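Local coordinates for protein Asp/Glu-specific dipeptidyl-peptidase (Flavobacterium psychrophilum, PDB 5JXF) that catalyses the release of dipeptides from the N-terminus of oligopeptides, acting as a serine-type peptidase strictly specific for aspartate or glutamate at P1, at residues F238-V243 with F708-F713; A299-E304 with I349-G354; R313-K318 with F467-A472; G385-D390 with R562-A567. All blocks are in the same frame, centred on the assembly; numbering follows the deposited sequence.

In the fold
Contact 1 belongs to the beta-rich catalytic part of the chain; contacts 2, 3 and 4 join helices of the helical part that an S46 peptidase carries beside its chymotrypsin-like domain. The centres of contacts 1 and 2 are 37 Å apart, on opposite sides of the chain's centre. Between them lies the bound dipeptide: the side chain of F238 is about 12 Å from its arginine, that of E351 about 10 Å from its aspartate. Helix 295-325 serves both contact 2 and contact 3, whose centres are 21 Å apart. Helix 386-415, part of contact 4, also lies against both. Contact 4, 23 Å from contact 2 between centres, is far from the annotated sites.

Contact 1: residues F238-V243 with F708-F713; sequences FSMFRV and FIVDKF
I709 is the first residue of helix 703-713 here to meet the strand side, and it does so with its CG2 branch: this methyl sits at the edge of the F238 ring, in its plane, 3.7 Å from CE1. CG1 of I709 leaves in another direction. One residue on, V710 offers its CG2 to two partners. The methyl lies 3.8 Å from CE2 of F238, in an oblique approach, and 3.7 Å from CE of M240, whose side chain runs across it at nearly a right angle. M240 reaches that far because its chain is fully extended beyond CG (chi2 -174°, chi3 172°).

F238 follows D237, the charge-relay aspartate by similarity, and L97 of strand 95-98 also touches its ring. Replacing F238 by an alanine would probably strip I709 CG2 of its aromatic neighbour, leave V710 CG2 with M240 as its remaining partner across the two segments, and open a gap between helix and strand. With no hydrogen bond crossing between the segments and all four touching residues buried, helix 703-713 is held here against F238 and the start of strand 239-245 by apolar packing alone.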
loop_
_atom_site.group_PDB
_atom_site.type_symbol
_atom_site.label_atom_id
_atom_site.label_comp_id
_atom_site.label_asym_id
_atom_site.label_seq_id
_atom_site.Cartn_x
_atom_site.Cartn_y
_atom_site.Cartn_z
ATOM N N PHE A 238 1.506 15.023 -18.895
ATOM C CA PHE A 238 1.104 15.955 -19.944
ATOM C C PHE A 238 2.028 15.975 -21.163
ATOM O O PHE A 238 3.175 15.536 -21.098
ATOM C CB PHE A 238 0.984 17.376 -19.376
ATOM C CG PHE A 238 2.287 18.112 -19.273
ATOM C CD1 PHE A 238 3.105 17.956 -18.159
ATOM C CD2 PHE A 238 2.684 18.979 -20.286
ATOM C CE1 PHE A 238 4.308 18.647 -18.060
ATOM C CE2 PHE A 238 3.869 19.665 -20.213
ATOM C CZ PHE A 238 4.694 19.510 -19.081
ATOM N N SER A 239 1.508 16.484 -22.278
ATOM C CA SER A 239 2.342 16.794 -23.440
ATOM C C SER A 239 1.657 17.905 -24.243
ATOM O O SER A 239 0.478 18.174 -24.050
ATOM C CB SER A 239 2.587 15.556 -24.304
ATOM O OG SER A 239 1.364 15.000 -24.761
ATOM N N MET A 240 2.411 18.571 -25.105
ATOM C CA MET A 240 1.894 19.728 -25.822
ATOM C C MET A 240 2.044 19.571 -27.317
ATOM O O MET A 240 3.068 19.109 -27.813
ATOM C CB MET A 240 2.584 21.006 -25.366
ATOM C CG MET A 240 2.243 21.387 -23.932
ATOM S SD MET A 240 2.901 22.982 -23.430
ATOM C CE MET A 240 2.113 23.206 -21.831
ATOM N N PHE A 241 0.993 19.958 -28.024
ATOM C CA PHE A 241 0.973 19.884 -29.476
ATOM C C PHE A 241 0.544 21.237 -30.010
ATOM O O PHE A 241 0.110 22.088 -29.227
ATOM C CB PHE A 241 0.022 18.778 -29.931
ATOM C CG PHE A 241 0.545 17.385 -29.682
ATOM C CD1 PHE A 241 0.468 16.811 -28.418
ATOM C CD2 PHE A 241 1.133 16.654 -30.709
ATOM C CE1 PHE A 241 0.947 15.539 -28.199
ATOM C CE2 PHE A 241 1.609 15.378 -30.495
ATOM C CZ PHE A 241 1.516 14.821 -29.240
ATOM N N ARG A 242 0.671 21.461 -31.322
ATOM C CA ARG A 242 0.167 22.707 -31.900
ATOM C C ARG A 242 -0.636 22.413 -33.166
ATOM O O ARG A 242 -0.165 21.701 -34.041
ATOM C CB ARG A 242 1.292 23.691 -32.220
ATOM C CG ARG A 242 0.752 25.034 -32.732
ATOM C CD ARG A 242 1.831 25.944 -33.255
ATOM N NE ARG A 242 2.937 26.055 -32.310
ATOM C CZ ARG A 242 2.915 26.831 -31.232
ATOM N NH1 ARG A 242 1.833 27.555 -30.962
ATOM N NH2 ARG A 242 3.966 26.867 -30.421
ATOM N N VAL A 243 -1.853 22.935 -33.235
ATOM C CA VAL A 243 -2.718 22.673 -34.375
ATOM C C VAL A 243 -2.317 23.647 -35.496
ATOM O O VAL A 243 -2.109 24.828 -35.254
ATOM C CB VAL A 243 -4.206 22.842 -34.018
ATOM C CG1 VAL A 243 -5.108 22.550 -35.251
ATOM C CG2 VAL A 243 -4.590 21.958 -32.851
ATOM N N PHE A 708 5.283 24.712 -14.206
ATOM C CA PHE A 708 6.581 24.483 -13.565
ATOM C C PHE A 708 7.487 23.577 -14.411
ATOM O O PHE A 708 8.668 23.860 -14.598
ATOM C CB PHE A 708 6.396 23.867 -12.169
ATOM C CG PHE A 708 7.685 23.493 -11.492
ATOM C CD1 PHE A 708 8.417 24.442 -10.778
ATOM C CD2 PHE A 708 8.166 22.198 -11.556
ATOM C CE1 PHE A 708 9.611 24.097 -10.150
ATOM C CE2 PHE A 708 9.353 21.844 -10.918
ATOM C CZ PHE A 708 10.082 22.799 -10.217
ATOM N N ILE A 709 6.933 22.491 -14.931
ATOM C CA ILE A 709 7.761 21.565 -15.679
ATOM C C ILE A 709 8.166 22.192 -17.027
ATOM O O ILE A 709 9.329 22.129 -17.423
ATOM C CB ILE A 709 7.040 20.241 -15.891
ATOM C CG1 ILE A 709 6.906 19.512 -14.555
ATOM C CG2 ILE A 709 7.791 19.377 -16.891
ATOM C CD1 ILE A 709 8.239 18.963 -14.041
ATOM N N VAL A 710 7.210 22.814 -17.712
ATOM C CA VAL A 710 7.505 23.531 -18.950
ATOM C C VAL A 710 8.605 24.580 -18.736
ATOM O O VAL A 710 9.537 24.748 -19.548
ATOM C CB VAL A 710 6.236 24.228 -19.493
ATOM C CG1 VAL A 710 6.585 25.085 -20.693
ATOM C CG2 VAL A 710 5.164 23.192 -19.818
ATOM N N ASP A 711 8.497 25.268 -17.610
ATOM C CA ASP A 711 9.303 26.440 -17.345
ATOM C C ASP A 711 10.621 26.118 -16.629
ATOM O O ASP A 711 11.697 26.230 -17.222
ATOM C CB ASP A 711 8.477 27.424 -16.517
ATOM C CG ASP A 711 9.166 28.736 -16.303
ATOM O OD1 ASP A 711 10.378 28.838 -16.576
ATOM O OD2 ASP A 711 8.480 29.678 -15.854
ATOM N N LYS A 712 10.537 25.765 -15.347
ATOM C CA LYS A 712 11.746 25.607 -14.533
ATOM C C LYS A 712 12.571 24.410 -14.974
ATOM O O LYS A 712 13.796 24.449 -14.925
ATOM C CB LYS A 712 11.389 25.474 -13.055
ATOM C CG LYS A 712 10.970 26.785 -12.415
ATOM C CD LYS A 712 12.192 27.693 -12.184
ATOM C CE LYS A 712 11.789 28.953 -11.448
ATOM N NZ LYS A 712 10.578 29.542 -12.090
ATOM N N PHE A 713 11.896 23.353 -15.426
ATOM C CA PHE A 713 12.592 22.121 -15.753
ATOM C C PHE A 713 13.121 22.150 -17.187
ATOM O O PHE A 713 14.305 21.893 -17.420
ATOM C CB PHE A 713 11.673 20.912 -15.531
ATOM C CG PHE A 713 12.323 19.581 -15.832
ATOM C CD1 PHE A 713 13.125 18.956 -14.898
ATOM C CD2 PHE A 713 12.120 18.954 -17.060
ATOM C CE1 PHE A 713 13.725 17.731 -15.173
ATOM C CE2 PHE A 713 12.718 17.737 -17.354
ATOM C CZ PHE A 713 13.514 17.114 -16.405
#

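Contact 2: residues A299-E304 with I349-G354; sequences AQIVNE and IGESQG
The flat group in this contact is the carboxylate of E351, and the CG2 methyl of I301 approaches it from above its plane. That methyl stands 3.9 Å from OE1, displaced outward past this oxygen rather than centred over the group. The two side chains cross at about a right angle. E351 brings its acid there by an extended chain, with CG anti to the backbone N (chi1 175°) and chi2 at 179°. OE1 has its polar partner just beyond the segments: the amide nitrogen ND2 of N306, on the same helix as I301, bonds to it.

The second meeting is closer at the backbone. V302 and S352 have their CA atoms only 5.3 Å apart, and the nearest atoms of this pair of residues are V302 CA and S352 OG, at 4.4 Å; a serine fits at such a distance because its side chain is short. Its OG also bonds to ND2 of N306 and to O of W348 one turn earlier, so one amide group grips both polar side chains of the contact. I689, from a loop, touches I301 and E351 together.

E351 lies about 6 Å, side chain to side chain, from R680, the residue that by similarity recognises the acidic P1 side chain, and its negative charge may influence that site. Helices 295-325 and 328-357 follow each other with a short link, so this is the close packing of a helical hairpin, set beside the P1 pocket.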
loop_
_atom_site.group_PDB
_atom_site.type_symbol
_atom_site.label_atom_id
_atom_site.label_comp_id
_atom_site.label_asym_id
_atom_site.label_seq_id
_atom_site.Cartn_x
_atom_site.Cartn_y
_atom_site.Cartn_z
ATOM N N ALA A 299 -22.568 -9.893 -13.848
ATOM C CA ALA A 299 -22.080 -11.203 -13.422
ATOM C C ALA A 299 -21.149 -11.811 -14.464
ATOM O O ALA A 299 -20.150 -12.430 -14.115
ATOM C CB ALA A 299 -23.243 -12.151 -13.124
ATOM N N GLN A 300 -21.459 -11.615 -15.741
ATOM C CA GLN A 300 -20.610 -12.139 -16.806
ATOM C C GLN A 300 -19.255 -11.436 -16.821
ATOM O O GLN A 300 -18.217 -12.048 -17.090
ATOM C CB GLN A 300 -21.294 -11.988 -18.166
ATOM C CG GLN A 300 -20.503 -12.602 -19.313
ATOM C CD GLN A 300 -21.061 -12.237 -20.679
ATOM O OE1 GLN A 300 -21.712 -11.211 -20.842
ATOM N NE2 GLN A 300 -20.826 -13.099 -21.663
ATOM N N ILE A 301 -19.272 -10.140 -16.546
ATOM C CA ILE A 301 -18.047 -9.366 -16.505
ATOM C C ILE A 301 -17.178 -9.900 -15.385
ATOM O O ILE A 301 -16.029 -10.303 -15.580
ATOM C CB ILE A 301 -18.320 -7.862 -16.272
ATOM C CG1 ILE A 301 -19.100 -7.263 -17.442
ATOM C CG2 ILE A 301 -17.015 -7.119 -16.023
ATOM C CD1 ILE A 301 -19.706 -5.896 -17.139
ATOM N N VAL A 302 -17.755 -9.898 -14.198
ATOM C CA VAL A 302 -17.024 -10.256 -13.002
ATOM C C VAL A 302 -16.593 -11.725 -13.015
ATOM O O VAL A 302 -15.432 -12.042 -12.743
ATOM C CB VAL A 302 -17.878 -9.968 -11.764
ATOM C CG1 VAL A 302 -17.300 -10.644 -10.551
ATOM C CG2 VAL A 302 -17.988 -8.471 -11.550
ATOM N N ASN A 303 -17.524 -12.610 -13.362
ATOM C CA ASN A 303 -17.284 -14.042 -13.244
ATOM C C ASN A 303 -16.494 -14.679 -14.388
ATOM O O ASN A 303 -15.798 -15.663 -14.163
ATOM C CB ASN A 303 -18.610 -14.795 -13.090
ATOM C CG ASN A 303 -19.327 -14.468 -11.789
ATOM O OD1 ASN A 303 -18.698 -14.267 -10.746
ATOM N ND2 ASN A 303 -20.656 -14.451 -11.839
ATOM N N GLU A 304 -16.575 -14.160 -15.609
ATOM C CA GLU A 304 -15.904 -14.896 -16.678
ATOM C C GLU A 304 -15.158 -14.109 -17.752
ATOM O O GLU A 304 -14.079 -14.541 -18.156
ATOM C CB GLU A 304 -16.915 -15.828 -17.347
ATOM C CG GLU A 304 -18.339 -15.317 -17.345
ATOM C CD GLU A 304 -19.341 -16.443 -17.204
ATOM O OE1 GLU A 304 -18.909 -17.582 -16.895
ATOM O OE2 GLU A 304 -20.551 -16.190 -17.403
ATOM N N ILE A 349 -8.665 -5.594 -13.207
ATOM C CA ILE A 349 -8.457 -6.083 -11.841
ATOM C C ILE A 349 -9.270 -5.215 -10.873
ATOM O O ILE A 349 -10.130 -5.728 -10.149
ATOM C CB ILE A 349 -6.957 -6.098 -11.487
ATOM C CG1 ILE A 349 -6.258 -7.174 -12.324
ATOM C CG2 ILE A 349 -6.716 -6.290 -9.972
ATOM C CD1 ILE A 349 -4.751 -7.132 -12.275
ATOM N N GLY A 350 -9.057 -3.899 -10.931
ATOM C CA GLY A 350 -9.795 -2.960 -10.101
ATOM C C GLY A 350 -11.295 -2.986 -10.296
ATOM O O GLY A 350 -12.061 -2.891 -9.340
ATOM N N GLU A 351 -11.717 -3.110 -11.550
ATOM C CA GLU A 351 -13.128 -3.103 -11.868
ATOM C C GLU A 351 -13.824 -4.320 -11.266
ATOM O O GLU A 351 -14.871 -4.193 -10.630
ATOM C CB GLU A 351 -13.324 -3.062 -13.384
ATOM C CG GLU A 351 -14.764 -3.170 -13.807
ATOM C CD GLU A 351 -14.938 -3.092 -15.329
ATOM O OE1 GLU A 351 -14.573 -4.068 -16.038
ATOM O OE2 GLU A 351 -15.407 -2.031 -15.806
ATOM N N SER A 352 -13.242 -5.499 -11.468
ATOM C CA SER A 352 -13.784 -6.713 -10.870
ATOM C C SER A 352 -13.741 -6.622 -9.340
ATOM O O SER A 352 -14.667 -7.074 -8.659
ATOM C CB SER A 352 -13.018 -7.951 -11.355
ATOM O OG SER A 352 -13.176 -8.130 -12.754
ATOM N N GLN A 353 -12.681 -6.008 -8.815
ATOM C CA GLN A 353 -12.521 -5.826 -7.369
ATOM C C GLN A 353 -13.634 -4.954 -6.786
ATOM O O GLN A 353 -14.304 -5.356 -5.836
ATOM C CB GLN A 353 -11.147 -5.216 -7.048
ATOM C CG GLN A 353 -10.805 -5.175 -5.559
ATOM C CD GLN A 353 -9.347 -4.809 -5.286
ATOM O OE1 GLN A 353 -8.440 -5.218 -6.016
ATOM N NE2 GLN A 353 -9.119 -4.028 -4.227
ATOM N N GLY A 354 -13.839 -3.771 -7.367
ATOM C CA GLY A 354 -14.854 -2.841 -6.891
ATOM C C GLY A 354 -16.293 -3.303 -7.069
ATOM O O GLY A 354 -17.160 -2.962 -6.266
#

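Contact 3: residues R313-K318 with F467-A472; sequences REAALK and FEQLVA
The CB methyl of A315 meets the aliphatic part of Q469, 3.5 Å from its CG, which is the nearest approach between the two segments. Q469 places CG there by standing anti to its own backbone nitrogen (chi1 -176°), and the bend at chi2 (68°) then carries the amide away from that line. The other half of the contact is one leucine methyl: CD1 of L470 lies 3.8 Å from the backbone N of A316, 4.0 Å from CB of A315 and 4.1 Å from CB of A316. The methyl thus rests against the surface that two consecutive alanines present, and no hydrogen bond crosses.

The backbones come together accordingly, with the CA atoms of A315 and Q469 6.6 Å apart and the local helix axes 9.1 Å apart at closest. Further out, V411 and N415 of helix 386-415 and T416 just after it bear on L470, while L473 and V466, from helix 460-477 itself, extend the row against A315 and A316. On another side of helix 295-325, R313 forms a salt bridge with E410, also of helix 386-415, and touches Y344 and W348.

At 168° between their N-to-C directions, the two segments run almost antiparallel: this is helix-bundle packing through an alanine-lined surface in the helical domain, away from the annotated sites.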
loop_
_atom_site.group_PDB
_atom_site.type_symbol
_atom_site.label_atom_id
_atom_site.label_comp_id
_atom_site.label_asym_id
_atom_site.label_seq_id
_atom_site.Cartn_x
_atom_site.Cartn_y
_atom_site.Cartn_z
ATOM N N ARG A 313 -3.592 -11.244 -20.468
ATOM C CA ARG A 313 -2.711 -10.073 -20.542
ATOM C C ARG A 313 -1.548 -10.155 -19.540
ATOM O O ARG A 313 -0.439 -9.694 -19.818
ATOM C CB ARG A 313 -3.506 -8.781 -20.312
ATOM C CG ARG A 313 -4.419 -8.420 -21.489
ATOM C CD ARG A 313 -5.117 -7.077 -21.330
ATOM N NE ARG A 313 -5.953 -6.791 -22.498
ATOM C CZ ARG A 313 -6.036 -5.606 -23.097
ATOM N NH1 ARG A 313 -5.335 -4.574 -22.630
ATOM N NH2 ARG A 313 -6.830 -5.446 -24.157
ATOM N N GLU A 314 -1.801 -10.745 -18.380
ATOM C CA GLU A 314 -0.755 -10.854 -17.361
ATOM C C GLU A 314 0.439 -11.663 -17.874
ATOM O O GLU A 314 1.591 -11.271 -17.700
ATOM C CB GLU A 314 -1.311 -11.487 -16.080
ATOM C CG GLU A 314 -0.338 -11.479 -14.911
ATOM C CD GLU A 314 0.678 -12.602 -14.996
ATOM O OE1 GLU A 314 0.337 -13.671 -15.556
ATOM O OE2 GLU A 314 1.821 -12.402 -14.530
ATOM N N ALA A 315 0.154 -12.798 -18.501
ATOM C CA ALA A 315 1.208 -13.631 -19.060
ATOM C C ALA A 315 1.972 -12.866 -20.151
ATOM O O ALA A 315 3.201 -12.877 -20.167
ATOM C CB ALA A 315 0.628 -14.918 -19.600
ATOM N N ALA A 316 1.245 -12.185 -21.043
ATOM C CA ALA A 316 1.873 -11.387 -22.104
ATOM C C ALA A 316 2.785 -10.289 -21.560
ATOM O O ALA A 316 3.919 -10.114 -22.021
ATOM C CB ALA A 316 0.808 -10.761 -23.009
ATOM N N LEU A 317 2.273 -9.538 -20.591
ATOM C CA LEU A 317 3.012 -8.427 -20.015
ATOM C C LEU A 317 4.252 -8.893 -19.254
ATOM O O LEU A 317 5.297 -8.240 -19.316
ATOM C CB LEU A 317 2.101 -7.607 -19.095
ATOM C CG LEU A 317 0.952 -6.843 -19.769
ATOM C CD1 LEU A 317 -0.043 -6.375 -18.729
ATOM C CD2 LEU A 317 1.476 -5.664 -20.578
ATOM N N LYS A 318 4.147 -10.011 -18.540
ATOM C CA LYS A 318 5.290 -10.494 -17.759
ATOM C C LYS A 318 6.457 -10.764 -18.704
ATOM O O LYS A 318 7.585 -10.324 -18.458
ATOM C CB LYS A 318 4.932 -11.743 -16.953
ATOM N N PHE A 467 4.199 -15.740 -27.506
ATOM C CA PHE A 467 3.423 -16.714 -28.291
ATOM C C PHE A 467 3.384 -18.056 -27.580
ATOM O O PHE A 467 2.354 -18.731 -27.552
ATOM C CB PHE A 467 4.010 -16.898 -29.701
ATOM C CG PHE A 467 3.443 -18.084 -30.462
ATOM C CD1 PHE A 467 2.290 -17.954 -31.216
ATOM C CD2 PHE A 467 4.080 -19.323 -30.436
ATOM C CE1 PHE A 467 1.775 -19.037 -31.915
ATOM C CE2 PHE A 467 3.568 -20.407 -31.128
ATOM C CZ PHE A 467 2.414 -20.268 -31.869
ATOM N N GLU A 468 4.520 -18.440 -27.009
ATOM C CA GLU A 468 4.641 -19.733 -26.350
ATOM C C GLU A 468 3.779 -19.772 -25.092
ATOM O O GLU A 468 3.229 -20.817 -24.746
ATOM C CB GLU A 468 6.116 -20.029 -26.046
ATOM C CG GLU A 468 6.420 -20.745 -24.742
ATOM C CD GLU A 468 7.915 -21.012 -24.575
ATOM O OE1 GLU A 468 8.661 -20.827 -25.562
ATOM O OE2 GLU A 468 8.344 -21.417 -23.470
ATOM N N GLN A 469 3.617 -18.622 -24.442
ATOM C CA GLN A 469 2.859 -18.560 -23.196
ATOM C C GLN A 469 1.345 -18.410 -23.412
ATOM O O GLN A 469 0.548 -18.925 -22.630
ATOM C CB GLN A 469 3.385 -17.413 -22.340
ATOM C CG GLN A 469 2.751 -17.293 -20.968
ATOM C CD GLN A 469 3.112 -18.435 -20.038
ATOM O OE1 GLN A 469 2.459 -19.481 -20.029
ATOM N NE2 GLN A 469 4.154 -18.236 -19.246
ATOM N N LEU A 470 0.950 -17.715 -24.471
ATOM C CA LEU A 470 -0.469 -17.427 -24.710
ATOM C C LEU A 470 -1.207 -18.586 -25.386
ATOM O O LEU A 470 -2.378 -18.851 -25.102
ATOM C CB LEU A 470 -0.617 -16.158 -25.557
ATOM C CG LEU A 470 -0.882 -14.866 -24.781
ATOM C CD1 LEU A 470 0.016 -14.774 -23.540
ATOM C CD2 LEU A 470 -0.636 -13.704 -25.697
ATOM N N VAL A 471 -0.521 -19.267 -26.296
ATOM C CA VAL A 471 -1.094 -20.440 -26.937
ATOM C C VAL A 471 -1.312 -21.544 -25.899
ATOM O O VAL A 471 -2.291 -22.293 -25.971
ATOM C CB VAL A 471 -0.195 -20.935 -28.087
ATOM C CG1 VAL A 471 -0.695 -22.259 -28.633
ATOM C CG2 VAL A 471 -0.147 -19.890 -29.194
ATOM N N ALA A 472 -0.414 -21.619 -24.916
ATOM C CA ALA A 472 -0.587 -22.525 -23.793
ATOM C C ALA A 472 -1.896 -22.236 -23.053
ATOM O O ALA A 472 -2.643 -23.157 -22.723
ATOM C CB ALA A 472 0.594 -22.428 -22.845
#

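Contact 4: residues G385-D390 with R562-A567; sequences GNLLAD and RIYMKA
L387 is the bump of this contact, and it enters the groove between the I563 side chain and the backbone and ring base of Y564 on helix 547-571. Its two methyls fork against one methyl of the isoleucine: CD2 is 3.9 Å and CD1 4.0 Å from I563 CG2. CD1 reaches further, settling 4.0 Å from CA of Y564, so the leucine rests on the backbone of helix 547-571 as well as on its side chains. The CG of L387 points there from beside its backbone N (chi1 -66°), with the rest of the chain stretched out. I563 offers CG2, the branch anti to its own backbone N, and the two side chains meet at a slant.

L387 belongs to the segment of helix 386-415 that packs on helix 547-571 in a roughly antiparallel sense, with a signed crossing angle of -145° and local axes 10.8 Å apart at closest. This is ordinary helix-to-helix packing in the helical domain, at a separation that two leucines and the side chains opposite them occupy.

L388 makes the second, shallower bump. Its CD2 methyl comes obliquely to the far end of the tyrosine, 4.1 Å from OH and 4.2 Å from CZ of Y564. L387 CD1 also approaches this ring obliquely, near its CD1 atom. Helix 360-375 supplies further walls: F371 meets the tyrosine ring edge-to-face, F367 and E368 also touch Y564, and Q372 bears on L388. On its own flank, L387 is also met by L560, one turn before Y564.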
loop_
_atom_site.group_PDB
_atom_site.type_symbol
_atom_site.label_atom_id
_atom_site.label_comp_id
_atom_site.label_asym_id
_atom_site.label_seq_id
_atom_site.Cartn_x
_atom_site.Cartn_y
_atom_site.Cartn_z
ATOM N N GLY A 385 -41.054 -5.979 -18.860
ATOM C CA GLY A 385 -41.383 -7.085 -17.988
ATOM C C GLY A 385 -40.557 -8.325 -18.263
ATOM O O GLY A 385 -39.646 -8.683 -17.500
ATOM N N ASN A 386 -40.908 -8.999 -19.352
ATOM C CA ASN A 386 -40.209 -10.183 -19.822
ATOM C C ASN A 386 -38.704 -9.954 -20.020
ATOM O O ASN A 386 -37.908 -10.866 -19.796
ATOM C CB ASN A 386 -40.849 -10.654 -21.128
ATOM C CG ASN A 386 -42.130 -11.461 -20.907
ATOM O OD1 ASN A 386 -42.294 -12.156 -19.895
ATOM N ND2 ASN A 386 -43.022 -11.400 -21.879
ATOM N N LEU A 387 -38.338 -8.731 -20.421
ATOM C CA LEU A 387 -36.941 -8.298 -20.599
ATOM C C LEU A 387 -35.929 -8.979 -19.680
ATOM O O LEU A 387 -35.003 -9.637 -20.143
ATOM C CB LEU A 387 -36.838 -6.785 -20.388
ATOM C CG LEU A 387 -37.535 -5.880 -21.401
ATOM C CD1 LEU A 387 -37.379 -4.422 -20.990
ATOM C CD2 LEU A 387 -36.992 -6.117 -22.807
ATOM N N LEU A 388 -36.122 -8.823 -18.377
ATOM C CA LEU A 388 -35.203 -9.393 -17.399
ATOM C C LEU A 388 -35.076 -10.912 -17.546
ATOM O O LEU A 388 -33.986 -11.466 -17.399
ATOM C CB LEU A 388 -35.650 -9.023 -15.983
ATOM C CG LEU A 388 -35.610 -7.524 -15.664
ATOM C CD1 LEU A 388 -36.196 -7.236 -14.290
ATOM C CD2 LEU A 388 -34.186 -6.984 -15.760
ATOM N N ALA A 389 -36.184 -11.579 -17.857
ATOM C CA ALA A 389 -36.159 -13.026 -18.047
ATOM C C ALA A 389 -35.414 -13.394 -19.327
ATOM O O ALA A 389 -34.619 -14.337 -19.342
ATOM C CB ALA A 389 -37.571 -13.586 -18.071
ATOM N N ASP A 390 -35.668 -12.647 -20.399
ATOM C CA ASP A 390 -34.974 -12.875 -21.663
ATOM C C ASP A 390 -33.466 -12.681 -21.502
ATOM O O ASP A 390 -32.672 -13.496 -21.972
ATOM C CB ASP A 390 -35.517 -11.951 -22.756
ATOM C CG ASP A 390 -36.929 -12.311 -23.174
ATOM O OD1 ASP A 390 -37.228 -13.519 -23.239
ATOM O OD2 ASP A 390 -37.738 -11.396 -23.444
ATOM N N ARG A 562 -31.447 -2.069 -25.870
ATOM C CA ARG A 562 -32.054 -0.857 -26.406
ATOM C C ARG A 562 -33.409 -0.581 -25.747
ATOM O O ARG A 562 -33.717 0.565 -25.405
ATOM C CB ARG A 562 -32.212 -0.959 -27.927
ATOM C CG ARG A 562 -32.934 0.223 -28.569
ATOM C CD ARG A 562 -32.894 0.162 -30.093
ATOM N NE ARG A 562 -33.762 -0.890 -30.625
ATOM C CZ ARG A 562 -33.327 -2.060 -31.081
ATOM N NH1 ARG A 562 -32.029 -2.326 -31.082
ATOM N NH2 ARG A 562 -34.182 -2.964 -31.541
ATOM N N ILE A 563 -34.205 -1.636 -25.560
ATOM C CA ILE A 563 -35.542 -1.509 -24.976
ATOM C C ILE A 563 -35.472 -1.302 -23.469
ATOM O O ILE A 563 -36.240 -0.524 -22.896
ATOM C CB ILE A 563 -36.399 -2.744 -25.270
ATOM C CG1 ILE A 563 -36.610 -2.898 -26.773
ATOM C CG2 ILE A 563 -37.745 -2.663 -24.556
ATOM C CD1 ILE A 563 -37.426 -4.118 -27.130
ATOM N N TYR A 564 -34.541 -2.007 -22.836
ATOM C CA TYR A 564 -34.307 -1.865 -21.407
ATOM C C TYR A 564 -33.958 -0.410 -21.085
ATOM O O TYR A 564 -34.419 0.138 -20.081
ATOM C CB TYR A 564 -33.189 -2.811 -20.957
ATOM C CG TYR A 564 -33.031 -2.946 -19.458
ATOM C CD1 TYR A 564 -34.089 -2.694 -18.592
ATOM C CD2 TYR A 564 -31.810 -3.314 -18.911
ATOM C CE1 TYR A 564 -33.933 -2.813 -17.224
ATOM C CE2 TYR A 564 -31.639 -3.435 -17.549
ATOM C CZ TYR A 564 -32.699 -3.182 -16.706
ATOM O OH TYR A 564 -32.517 -3.308 -15.348
ATOM N N MET A 565 -33.158 0.208 -21.953
ATOM C CA MET A 565 -32.754 1.606 -21.792
ATOM C C MET A 565 -33.968 2.531 -21.855
ATOM O O MET A 565 -34.176 3.364 -20.970
ATOM C CB MET A 565 -31.735 1.992 -22.870
ATOM C CG MET A 565 -31.029 3.333 -22.654
ATOM S SD MET A 565 -30.029 3.363 -21.146
ATOM C CE MET A 565 -30.933 4.564 -20.170
ATOM N N LYS A 566 -34.771 2.364 -22.903
ATOM C CA LYS A 566 -35.996 3.144 -23.085
ATOM C C LYS A 566 -36.955 2.974 -21.913
ATOM O O LYS A 566 -37.610 3.926 -21.487
ATOM C CB LYS A 566 -36.686 2.744 -24.392
ATOM C CG LYS A 566 -38.027 3.420 -24.656
ATOM C CD LYS A 566 -38.616 2.938 -25.982
ATOM C CE LYS A 566 -40.098 3.247 -26.102
ATOM N NZ LYS A 566 -40.378 4.706 -26.055
ATOM N N ALA A 567 -37.028 1.755 -21.392
ATOM C CA ALA A 567 -37.907 1.455 -20.272
ATOM C C ALA A 567 -37.527 2.286 -19.060
ATOM O O ALA A 567 -38.384 2.885 -18.409
ATOM C CB ALA A 567 -37.857 -0.024 -19.934
#